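PDB 4YZP: cellulose hydrolase from Bacillus licheniformis, which probably hydrolyses beta-1,4-glucosidic bonds in cellulose, as a cellulase of glycoside hydrolase family 5. Local coordinates for residues 70-75 and 300-305; 156-161 and 219-224; 161-166 and 199-204; 248-253 and 294-299. All coordinates share one frame; numbering follows the deposited sequence. Where two conformers were deposited one is given.

Contact 1. Residues 70-75 and 300-305; sequences SVRIPV and VPMWWD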
# COMPACT_ATOMS: atom_id res chain seq x y z
N SER A 70 5.85 9.92 11.40
CA SER A 70 6.34 10.68 10.27
C SER A 70 5.35 10.69 9.10
O SER A 70 4.50 9.80 8.97
CB SER A 70 7.70 10.14 9.80
OG SER A 70 7.65 8.79 9.36
N VAL A 71 5.44 11.73 8.28
CA VAL A 71 4.64 11.77 7.06
C VAL A 71 5.51 12.15 5.87
O VAL A 71 6.42 12.98 5.96
CB VAL A 71 3.44 12.75 7.16
CG1 VAL A 71 2.55 12.40 8.36
CG2 VAL A 71 3.90 14.20 7.23
N ARG A 72 5.25 11.48 4.75
CA ARG A 72 5.90 11.80 3.50
C ARG A 72 4.92 12.61 2.68
O ARG A 72 3.77 12.21 2.49
CB ARG A 72 6.31 10.54 2.75
CG ARG A 72 7.07 10.80 1.42
CD ARG A 72 7.82 9.55 1.06
NE ARG A 72 8.58 9.63 -0.20
CZ ARG A 72 8.15 9.13 -1.35
NH1 ARG A 72 6.95 8.55 -1.43
NH2 ARG A 72 8.92 9.20 -2.43
N ILE A 73 5.37 13.77 2.19
CA ILE A 73 4.55 14.66 1.38
C ILE A 73 5.10 14.72 -0.06
O ILE A 73 5.96 15.55 -0.38
CB ILE A 73 4.51 16.07 2.00
CG1 ILE A 73 4.10 15.98 3.48
CG2 ILE A 73 3.56 16.98 1.23
CD1 ILE A 73 4.01 17.35 4.19
N PRO A 74 4.65 13.81 -0.91
CA PRO A 74 5.09 13.87 -2.31
C PRO A 74 4.56 15.14 -2.97
O PRO A 74 3.40 15.48 -2.80
CB PRO A 74 4.47 12.62 -2.93
CG PRO A 74 3.40 12.20 -2.02
CD PRO A 74 3.73 12.69 -0.65
N VAL A 75 5.43 15.84 -3.68
CA VAL A 75 5.02 17.05 -4.38
C VAL A 75 5.47 16.98 -5.82
O VAL A 75 6.65 16.70 -6.08
CB VAL A 75 5.61 18.31 -3.73
CG1 VAL A 75 5.19 19.57 -4.52
CG2 VAL A 75 5.23 18.39 -2.23
N VAL A 300 13.18 2.75 8.38
CA VAL A 300 11.92 3.45 8.61
C VAL A 300 10.91 3.11 7.53
O VAL A 300 11.12 3.46 6.37
CB VAL A 300 12.11 4.99 8.65
CG1 VAL A 300 10.76 5.70 8.76
CG2 VAL A 300 13.02 5.42 9.79
N PRO A 301 9.80 2.45 7.89
CA PRO A 301 8.81 2.13 6.86
C PRO A 301 7.74 3.22 6.72
O PRO A 301 7.13 3.59 7.71
CB PRO A 301 8.20 0.83 7.36
CG PRO A 301 8.23 0.99 8.88
CD PRO A 301 9.45 1.87 9.20
N MET A 302 7.52 3.70 5.50
CA MET A 302 6.52 4.74 5.26
C MET A 302 5.46 4.18 4.32
O MET A 302 5.75 3.80 3.20
CB MET A 302 7.19 6.00 4.68
CG MET A 302 8.34 6.52 5.55
SD MET A 302 8.86 8.22 5.20
CE MET A 302 7.58 9.14 6.09
N TRP A 303 4.23 4.13 4.82
CA TRP A 303 3.13 3.40 4.18
C TRP A 303 2.59 4.19 3.01
O TRP A 303 2.30 5.37 3.17
CB TRP A 303 2.02 3.22 5.23
CG TRP A 303 1.04 2.09 5.04
CD1 TRP A 303 1.09 1.08 4.12
CD2 TRP A 303 -0.13 1.86 5.84
NE1 TRP A 303 -0.00 0.23 4.30
CE2 TRP A 303 -0.75 0.69 5.35
CE3 TRP A 303 -0.70 2.54 6.92
CZ2 TRP A 303 -1.92 0.18 5.91
CZ3 TRP A 303 -1.87 2.03 7.47
CH2 TRP A 303 -2.46 0.87 6.97
N TRP A 304 2.43 3.55 1.85
CA TRP A 304 1.80 4.23 0.72
C TRP A 304 0.28 4.17 0.84
O TRP A 304 -0.29 3.11 1.05
CB TRP A 304 2.20 3.62 -0.63
CG TRP A 304 1.51 4.34 -1.75
CD1 TRP A 304 0.46 3.89 -2.50
CD2 TRP A 304 1.76 5.68 -2.17
NE1 TRP A 304 0.07 4.86 -3.40
CE2 TRP A 304 0.86 5.97 -3.21
CE3 TRP A 304 2.70 6.65 -1.79
CZ2 TRP A 304 0.86 7.19 -3.88
CZ3 TRP A 304 2.70 7.88 -2.46
CH2 TRP A 304 1.77 8.14 -3.48
N ASP A 305 -0.36 5.32 0.70
CA ASP A 305 -1.81 5.43 0.73
C ASP A 305 -2.17 6.49 -0.31
O ASP A 305 -1.70 7.61 -0.21
CB ASP A 305 -2.25 5.80 2.16
CG ASP A 305 -3.76 5.93 2.32
OD1 ASP A 305 -4.52 5.66 1.37
OD2 ASP A 305 -4.15 6.28 3.45
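Met302 lays its terminal methyl against the side chain of Ser70, the backbone of Val71, and the backbone N and CB of Arg72. Its chain runs out nearly straight to the sulfur and then turns (chi3 80°), which swings CE onto strand 70-73 while SD stays further back. The evidence is in the distances: Met302 CE lies 3.3 Å from Ser70 OG, 3.6 Å from Arg72 N and 3.8 Å from Arg72 CB, so a single methyl spans the inward side of two alternate residues. Ser70 OG takes its polar partner from Met31 O, leaving its approach to the methyl a van der Waals one.

Arg72 meets Met302 with its root rather than its head. CG stands opposite the backbone N (chi1 -178°) and the chain stays extended to NE, carrying the guanidinium along the barrel towards the carboxyl ends of the strands. There NE pairs with Glu158, NH1 with Glu271 and Asn36, and NH2 with Asn161, so each nitrogen is engaged and the group is fixed in rotation. Trp304 approaches this end with the six-membered part of its indole: CZ3 is 4.4 Å from Arg72 NH1 and likewise 4.4 Å from Pro74 CG. Both approaches are oblique and loose compared with the methionine contact.

The two strand axes come within 7.7 Å at 57° to each other, with strand 34-36 between them in the sheet order. Inward side chains meeting over an intervening strand, with a methyl packed lower down and a guanidinium gripped nearer the carboxyl ends, are characteristic of the core of a (beta/alpha)8 or TIM barrel, here the glycoside hydrolase family 5 catalytic domain.

Contact 2. Residues 156-161 and 219-224; sequences LFEIVN and VLTYHY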
# COMPACT_ATOMS: atom_id res chain seq x y z
N LEU A 156 12.94 16.66 6.38
CA LEU A 156 13.95 16.03 5.52
C LEU A 156 13.62 16.34 4.07
O LEU A 156 12.45 16.43 3.70
CB LEU A 156 13.99 14.51 5.73
CG LEU A 156 14.36 13.93 7.10
CD1 LEU A 156 13.14 13.90 8.02
CD2 LEU A 156 14.89 12.52 6.90
N PHE A 157 14.66 16.47 3.24
CA PHE A 157 14.50 16.66 1.80
C PHE A 157 14.77 15.34 1.09
O PHE A 157 15.80 14.72 1.33
CB PHE A 157 15.48 17.69 1.24
CG PHE A 157 15.28 19.11 1.71
CD1 PHE A 157 14.07 19.53 2.24
CD2 PHE A 157 16.32 20.03 1.59
CE1 PHE A 157 13.90 20.85 2.67
CE2 PHE A 157 16.18 21.34 1.99
CZ PHE A 157 14.96 21.76 2.55
N GLU A 158 13.87 14.93 0.20
CA GLU A 158 14.14 13.78 -0.66
C GLU A 158 14.36 14.24 -2.09
O GLU A 158 13.46 14.82 -2.69
CB GLU A 158 13.00 12.77 -0.61
CG GLU A 158 13.25 11.58 -1.55
CD GLU A 158 12.06 10.65 -1.67
OE1 GLU A 158 10.97 11.02 -1.19
OE2 GLU A 158 12.22 9.56 -2.28
N ILE A 159 15.53 13.95 -2.66
CA ILE A 159 15.94 14.54 -3.94
C ILE A 159 14.97 14.28 -5.10
O ILE A 159 14.57 15.21 -5.79
CB ILE A 159 17.36 14.04 -4.34
CG1 ILE A 159 18.37 14.49 -3.29
CG2 ILE A 159 17.75 14.59 -5.69
CD1 ILE A 159 18.28 15.96 -2.96
N VAL A 160 14.58 13.03 -5.30
CA VAL A 160 13.69 12.72 -6.41
C VAL A 160 13.03 11.35 -6.21
O VAL A 160 13.65 10.42 -5.70
CB VAL A 160 14.46 12.78 -7.77
CG1 VAL A 160 15.64 11.78 -7.78
CG2 VAL A 160 13.52 12.52 -8.93
N ASN A 161 11.76 11.26 -6.55
CA ASN A 161 11.04 10.00 -6.44
C ASN A 161 11.26 9.10 -7.66
O ASN A 161 11.07 9.55 -8.79
CB ASN A 161 9.54 10.26 -6.30
CG ASN A 161 8.76 8.98 -6.11
OD1 ASN A 161 8.90 8.34 -5.09
ND2 ASN A 161 7.94 8.61 -7.09
N VAL A 219 20.51 10.08 4.13
CA VAL A 219 19.65 8.94 4.43
C VAL A 219 19.45 8.23 3.10
O VAL A 219 19.25 8.89 2.08
CB VAL A 219 18.29 9.38 5.01
CG1 VAL A 219 17.37 8.17 5.24
CG2 VAL A 219 18.49 10.18 6.30
N LEU A 220 19.49 6.90 3.10
CA LEU A 220 19.30 6.16 1.86
C LEU A 220 17.85 5.74 1.76
O LEU A 220 17.17 5.61 2.78
CB LEU A 220 20.21 4.93 1.79
CG LEU A 220 21.67 5.14 2.18
CD1 LEU A 220 22.51 3.91 1.87
CD2 LEU A 220 22.27 6.36 1.53
N THR A 221 17.36 5.52 0.55
CA THR A 221 15.97 5.08 0.42
C THR A 221 15.77 4.06 -0.69
O THR A 221 16.53 4.01 -1.68
CB THR A 221 15.00 6.28 0.14
OG1 THR A 221 13.64 5.83 0.25
CG2 THR A 221 15.22 6.87 -1.27
N TYR A 222 14.74 3.23 -0.52
CA TYR A 222 14.24 2.41 -1.61
C TYR A 222 12.75 2.22 -1.38
O TYR A 222 12.25 2.51 -0.29
CB TYR A 222 14.95 1.05 -1.70
CG TYR A 222 14.77 0.14 -0.50
CD1 TYR A 222 13.82 -0.88 -0.52
CD2 TYR A 222 15.56 0.28 0.64
CE1 TYR A 222 13.66 -1.73 0.58
CE2 TYR A 222 15.41 -0.56 1.74
CZ TYR A 222 14.45 -1.56 1.70
OH TYR A 222 14.29 -2.40 2.79
N HIS A 223 12.05 1.76 -2.41
CA HIS A 223 10.63 1.42 -2.28
C HIS A 223 10.46 -0.09 -2.35
O HIS A 223 11.30 -0.78 -2.93
CB HIS A 223 9.81 2.10 -3.36
CG HIS A 223 9.82 3.60 -3.25
ND1 HIS A 223 9.26 4.42 -4.20
CD2 HIS A 223 10.36 4.41 -2.31
CE1 HIS A 223 9.43 5.68 -3.84
NE2 HIS A 223 10.10 5.70 -2.70
N TYR A 224 9.40 -0.62 -1.75
CA TYR A 224 9.22 -2.06 -1.73
C TYR A 224 7.78 -2.45 -1.97
O TYR A 224 6.92 -2.13 -1.17
CB TYR A 224 9.67 -2.66 -0.40
CG TYR A 224 9.80 -4.15 -0.45
CD1 TYR A 224 10.90 -4.75 -1.03
CD2 TYR A 224 8.81 -4.97 0.07
CE1 TYR A 224 11.04 -6.12 -1.07
CE2 TYR A 224 8.93 -6.36 0.03
CZ TYR A 224 10.06 -6.93 -0.54
OH TYR A 224 10.22 -8.29 -0.61
O HOH W 1 11.58 7.31 -0.94
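The inside of the TIM barrel, near the carboxyl ends of its fourth and sixth strands, is where Leu156 to Asn161 face Val219 to His223, with strand 194-197 lying between them in the sheet. The axes of strands 156-158 and 219-224 stay 9.6 Å apart, so side chains and one water must bridge the gap.

Deepest, Leu156 CD2 rests on Val219 CG2 at 4.3 Å, an apolar floor. Above it Glu158, with CG opposite the backbone N (chi1 178°) and an extended chain, reaches across Thr221 at about a right angle. A water fills the space between their polar ends: it donates to Glu158 OE2 at 2.7 Å and to Thr221 OG1 at 2.8 Å, and also lies 2.8 Å from His223 NE2, in the imidazole plane. The other carboxylate oxygen, OE1, pairs with Arg72, and Thr221 OG1 also bonds Ile268 O.

Asn161 approaches a different point of the His223 ring edge: its OD1 is 3.0 Å from CE1 and near the ring plane, with amide and imidazole planes 32° apart. That oxygen is a hydrogen-bond acceptor for Arg72 NH2, while His223 ND1 bonds Glu162 OE2.

With ND1 held by a carboxylate, NE2 by the water and CE1 facing an amide oxygen, the imidazole is probably fixed in both position and rotation, and the buried polar atoms of glutamate and threonine are joined through a solvent molecule instead of touching directly.

Contact 3. Residues 161-166 and 199-204; sequences NEPTGM and LEDNKD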
# COMPACT_ATOMS: atom_id res chain seq x y z
N ASN A 161 11.76 11.26 -6.55
CA ASN A 161 11.04 10.00 -6.44
C ASN A 161 11.26 9.10 -7.66
O ASN A 161 11.07 9.55 -8.79
CB ASN A 161 9.54 10.26 -6.30
CG ASN A 161 8.76 8.98 -6.11
OD1 ASN A 161 8.90 8.34 -5.09
ND2 ASN A 161 7.94 8.61 -7.09
N GLU A 162 11.60 7.83 -7.42
CA GLU A 162 11.74 6.80 -8.47
C GLU A 162 12.33 7.34 -9.78
O GLU A 162 11.69 7.28 -10.83
CB GLU A 162 10.37 6.15 -8.72
CG GLU A 162 9.82 5.49 -7.44
CD GLU A 162 8.53 4.68 -7.63
OE1 GLU A 162 7.98 4.66 -8.75
OE2 GLU A 162 8.06 4.06 -6.65
N PRO A 163 13.56 7.85 -9.71
CA PRO A 163 14.18 8.44 -10.90
C PRO A 163 14.42 7.44 -12.02
O PRO A 163 14.80 6.29 -11.79
CB PRO A 163 15.51 8.98 -10.37
CG PRO A 163 15.76 8.21 -9.11
CD PRO A 163 14.42 7.98 -8.52
N THR A 164 14.20 7.90 -13.25
CA THR A 164 14.34 7.03 -14.40
C THR A 164 14.90 7.78 -15.61
O THR A 164 15.10 8.99 -15.57
CB THR A 164 12.99 6.39 -14.76
OG1 THR A 164 13.18 5.44 -15.81
CG2 THR A 164 11.96 7.47 -15.17
N GLY A 165 15.22 7.02 -16.66
CA GLY A 165 15.64 7.62 -17.91
C GLY A 165 17.06 8.14 -17.90
O GLY A 165 17.41 9.02 -18.68
N MET A 166 17.89 7.61 -17.00
CA MET A 166 19.28 8.04 -16.93
C MET A 166 20.14 6.86 -16.49
O MET A 166 19.61 5.87 -15.99
CB MET A 166 19.42 9.23 -15.97
CG MET A 166 19.35 8.85 -14.52
SD MET A 166 19.18 10.30 -13.44
CE MET A 166 17.39 10.54 -13.49
N LEU A 199 18.64 4.31 -9.02
CA LEU A 199 17.64 4.35 -10.08
C LEU A 199 16.32 3.72 -9.63
O LEU A 199 16.32 2.68 -8.97
CB LEU A 199 18.16 3.65 -11.33
CG LEU A 199 19.24 4.44 -12.06
CD1 LEU A 199 20.02 3.55 -12.99
CD2 LEU A 199 18.61 5.61 -12.83
N GLU A 200 15.22 4.39 -9.94
CA GLU A 200 13.86 3.95 -9.63
C GLU A 200 13.57 3.72 -8.14
O GLU A 200 12.58 3.08 -7.80
CB GLU A 200 13.54 2.68 -10.43
CG GLU A 200 13.52 2.97 -11.94
CD GLU A 200 13.16 1.77 -12.81
OE1 GLU A 200 12.83 0.69 -12.29
OE2 GLU A 200 13.21 1.94 -14.05
N ASP A 201 14.40 4.29 -7.26
CA ASP A 201 14.36 4.01 -5.82
C ASP A 201 14.32 2.51 -5.60
O ASP A 201 13.65 2.01 -4.69
CB ASP A 201 13.16 4.68 -5.12
CG ASP A 201 13.39 6.17 -4.86
OD1 ASP A 201 14.54 6.56 -4.57
OD2 ASP A 201 12.43 6.97 -4.93
N ASN A 202 15.03 1.78 -6.46
CA ASN A 202 15.00 0.33 -6.48
C ASN A 202 16.06 -0.26 -5.53
O ASN A 202 17.19 0.24 -5.45
CB ASN A 202 15.21 -0.16 -7.91
CG ASN A 202 15.33 -1.66 -8.02
OD1 ASN A 202 16.41 -2.21 -7.90
ND2 ASN A 202 14.21 -2.32 -8.23
N LYS A 203 15.69 -1.32 -4.82
CA LYS A 203 16.57 -1.98 -3.86
C LYS A 203 17.85 -2.54 -4.49
O LYS A 203 18.95 -2.42 -3.94
CB LYS A 203 15.78 -3.10 -3.16
CG LYS A 203 16.49 -3.82 -2.06
CD LYS A 203 16.95 -5.19 -2.53
CE LYS A 203 15.78 -6.00 -3.08
NZ LYS A 203 16.25 -7.28 -3.68
N ASP A 204 17.70 -3.17 -5.65
CA ASP A 204 18.84 -3.78 -6.32
C ASP A 204 19.81 -2.71 -6.83
O ASP A 204 21.03 -2.88 -6.78
CB ASP A 204 18.35 -4.67 -7.47
CG ASP A 204 17.49 -5.83 -6.98
OD1 ASP A 204 17.90 -6.50 -6.01
OD2 ASP A 204 16.39 -6.04 -7.54
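Glu162 and Asp201 are joined where a side chain captures a main-chain N-H: Glu162 N donates to Asp201 OD2 at 2.8 Å in a nearly straight bond (167°). The donor arrives from well above the carboxylate plane, 60° out of it. A second bond runs the opposite way, Glu200 N giving its hydrogen to Pro163 O at 2.7 Å, in the carbonyl plane. Together they clamp the two loops side by side, and the CA atoms of Glu162 and Glu200 come within 3.7 Å.

Other acceptors are met within or beyond the pair. Leu199 O receives Asn202 N at 3.0 Å, closing a turn, while Asp201 O takes His223 N. Asn202 OD1 caps the start of helix 203-208, accepting from Glu205 N and, weakly, from Asp204 N. The carboxylate of Glu162 turns to His223 through OE2. Below the clamp, Leu199 CD2 packs on Met166 CG at 3.7 Å and also brushes Met166 O.

Replacing Asp201 by an alanine would probably leave Glu162 N without its acceptor and the chain at Glu162 less firmly set against the neighbouring loop.

Asn161-Glu162-Pro163 is the Asn-Glu-Pro signature in which family 5 enzymes carry their acid/base glutamate at the end of the fourth barrel strand; Glu162 probably has that role, and the loop following strand 194-197 braces its main chain.

Contact 4. Residues 248-253 and 294-299; sequences EMEEDI and AHKYQM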
# COMPACT_ATOMS: atom_id res chain seq x y z
N GLU A 248 11.86 -15.03 1.46
CA GLU A 248 12.21 -14.17 0.33
C GLU A 248 12.13 -12.69 0.67
O GLU A 248 12.97 -11.89 0.23
CB GLU A 248 11.31 -14.47 -0.87
CG GLU A 248 11.63 -15.78 -1.56
N MET A 249 11.11 -12.31 1.44
CA MET A 249 10.96 -10.93 1.88
C MET A 249 12.16 -10.52 2.75
O MET A 249 12.71 -9.43 2.56
CB MET A 249 9.64 -10.74 2.64
CG MET A 249 9.45 -9.35 3.21
SD MET A 249 7.91 -9.19 4.14
CE MET A 249 6.74 -8.84 2.82
N GLU A 250 12.58 -11.38 3.67
CA GLU A 250 13.71 -11.01 4.52
C GLU A 250 14.99 -11.02 3.68
O GLU A 250 15.88 -10.22 3.92
CB GLU A 250 13.83 -11.94 5.74
CG GLU A 250 15.02 -11.58 6.64
CD GLU A 250 14.93 -12.18 8.04
OE1 GLU A 250 14.15 -13.14 8.24
OE2 GLU A 250 15.65 -11.69 8.94
N GLU A 251 15.06 -11.88 2.68
CA GLU A 251 16.23 -11.93 1.81
C GLU A 251 16.35 -10.68 0.94
O GLU A 251 17.45 -10.34 0.50
CB GLU A 251 16.19 -13.16 0.90
CG GLU A 251 16.59 -14.45 1.59
CD GLU A 251 16.37 -15.67 0.71
OE1 GLU A 251 16.06 -15.51 -0.50
OE2 GLU A 251 16.52 -16.80 1.23
N ASP A 252 15.23 -10.01 0.70
CA ASP A 252 15.24 -8.76 -0.05
C ASP A 252 15.79 -7.61 0.78
O ASP A 252 16.40 -6.70 0.25
CB ASP A 252 13.84 -8.40 -0.55
CG ASP A 252 13.42 -9.16 -1.80
OD1 ASP A 252 14.30 -9.74 -2.48
OD2 ASP A 252 12.21 -9.15 -2.12
N ILE A 253 15.56 -7.68 2.09
CA ILE A 253 15.81 -6.57 3.01
C ILE A 253 17.16 -6.66 3.72
O ILE A 253 17.86 -5.65 3.88
CB ILE A 253 14.70 -6.51 4.09
CG1 ILE A 253 13.35 -6.31 3.42
CG2 ILE A 253 14.95 -5.41 5.10
CD1 ILE A 253 12.19 -6.44 4.39
N ALA A 294 11.34 -4.53 8.72
CA ALA A 294 11.91 -3.20 8.60
C ALA A 294 12.45 -2.72 9.95
O ALA A 294 13.59 -2.26 10.05
CB ALA A 294 10.87 -2.21 8.07
N HIS A 295 11.64 -2.87 11.00
CA HIS A 295 12.04 -2.41 12.33
C HIS A 295 13.28 -3.15 12.81
O HIS A 295 14.22 -2.53 13.32
CB HIS A 295 10.89 -2.58 13.33
CG HIS A 295 11.06 -1.76 14.57
ND1 HIS A 295 11.80 -2.18 15.66
CD2 HIS A 295 10.59 -0.53 14.90
CE1 HIS A 295 11.78 -1.25 16.60
NE2 HIS A 295 11.04 -0.24 16.17
N LYS A 296 13.29 -4.46 12.63
CA LYS A 296 14.43 -5.32 12.96
C LYS A 296 15.73 -4.83 12.33
O LYS A 296 16.78 -4.82 12.99
CB LYS A 296 14.14 -6.75 12.52
CG LYS A 296 15.30 -7.71 12.63
CD LYS A 296 14.84 -9.11 12.22
CE LYS A 296 16.01 -9.97 11.82
NZ LYS A 296 15.57 -11.36 11.56
N TYR A 297 15.66 -4.43 11.07
CA TYR A 297 16.86 -3.99 10.35
C TYR A 297 17.01 -2.46 10.35
O TYR A 297 17.76 -1.90 9.55
CB TYR A 297 16.83 -4.56 8.93
CG TYR A 297 17.05 -6.06 8.90
CD1 TYR A 297 18.27 -6.61 9.28
CD2 TYR A 297 16.04 -6.93 8.50
CE1 TYR A 297 18.48 -7.99 9.25
CE2 TYR A 297 16.24 -8.30 8.47
CZ TYR A 297 17.46 -8.82 8.85
OH TYR A 297 17.65 -10.19 8.83
N GLN A 298 16.32 -1.81 11.29
CA GLN A 298 16.44 -0.36 11.52
C GLN A 298 16.20 0.44 10.25
O GLN A 298 16.96 1.36 9.93
CB GLN A 298 17.82 -0.02 12.10
CG GLN A 298 18.11 -0.70 13.43
CD GLN A 298 19.55 -0.52 13.85
OE1 GLN A 298 19.88 0.38 14.63
NE2 GLN A 298 20.43 -1.35 13.33
N MET A 299 15.13 0.10 9.54
CA MET A 299 14.70 0.86 8.39
C MET A 299 13.32 1.46 8.66
O MET A 299 12.41 0.77 9.12
CB MET A 299 14.66 -0.02 7.14
CG MET A 299 15.99 -0.63 6.82
SD MET A 299 15.76 -2.02 5.70
CE MET A 299 17.47 -2.52 5.48
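Glu250 OE2 accepts from two side chains at once: Lys296 NZ at 2.6 Å, in a salt bridge, and Tyr297 OH at 2.5 Å. The two donors use different sides of the oxygen. The ammonium comes in on the syn side, 20° out of the carboxylate plane, whereas the phenol takes the anti lone pair; carboxylate and phenol ring are turned 66° against each other. Two short bonds on a single atom pin the end of Glu250, and the positive charge beside it would be expected to keep the carboxylate ionised.

A second, apolar patch lies next to it. Ile253 CG2 is 3.5 Å from Met299 SD and 3.9 Å from Tyr297 CD2, so one methyl touches both the thioether and the ring, while Met299 CE reaches back to Ile253 O.

Both donors are placed by the end of helix 280-296: Lys296 CG sits 4.2 Å above the centre of one face of Tyr297, and from there the fully extended lysine chain carries NZ out to the glutamate. Tyr297 follows the helix directly, and a Schellman motif, with Met299 N bonded to Ala294 O and Gln298 N to His295 O, turns the chain so that Tyr297 and Met299 both point back at helix 243-261. An alanine in place of Glu250 would probably leave the Tyr297 hydroxyl and the Lys296 charge without their shared acceptor.

The contact joins helix 243-261 to the last turn of helix 280-296 and the residues that follow it into strand 299-303, the two helices being neighbours on the outside of the barrel. Ile253 also touches Phe290 and Tyr222, and Met299 lies on Val267 and Ile269, tying the pair to strands 218-224 and 267-272.

All four contacts belong to one TIM barrel. Contact 1 joins its second and eighth strands, so contacts 2, 3 and 4 are nested along the chain inside the loop it closes; contact 3 is in turn nested in contact 2, and contact 4 follows both. The centres of contacts 1 and 2 are about 10 Å apart, as are those of contacts 2 and 3, which share Asn161. Arg72 bonds both Glu158 and Asn161, and a water joins Glu158 to His223, so contacts 1 and 2 share a polar cluster near the carboxyl ends of the strands, where family 5 enzymes bind substrate. Contact 4, its centre about 17 to 20 Å from those of the others, packs the helical shell, reaching contact 2 through Tyr222 and Tyr224.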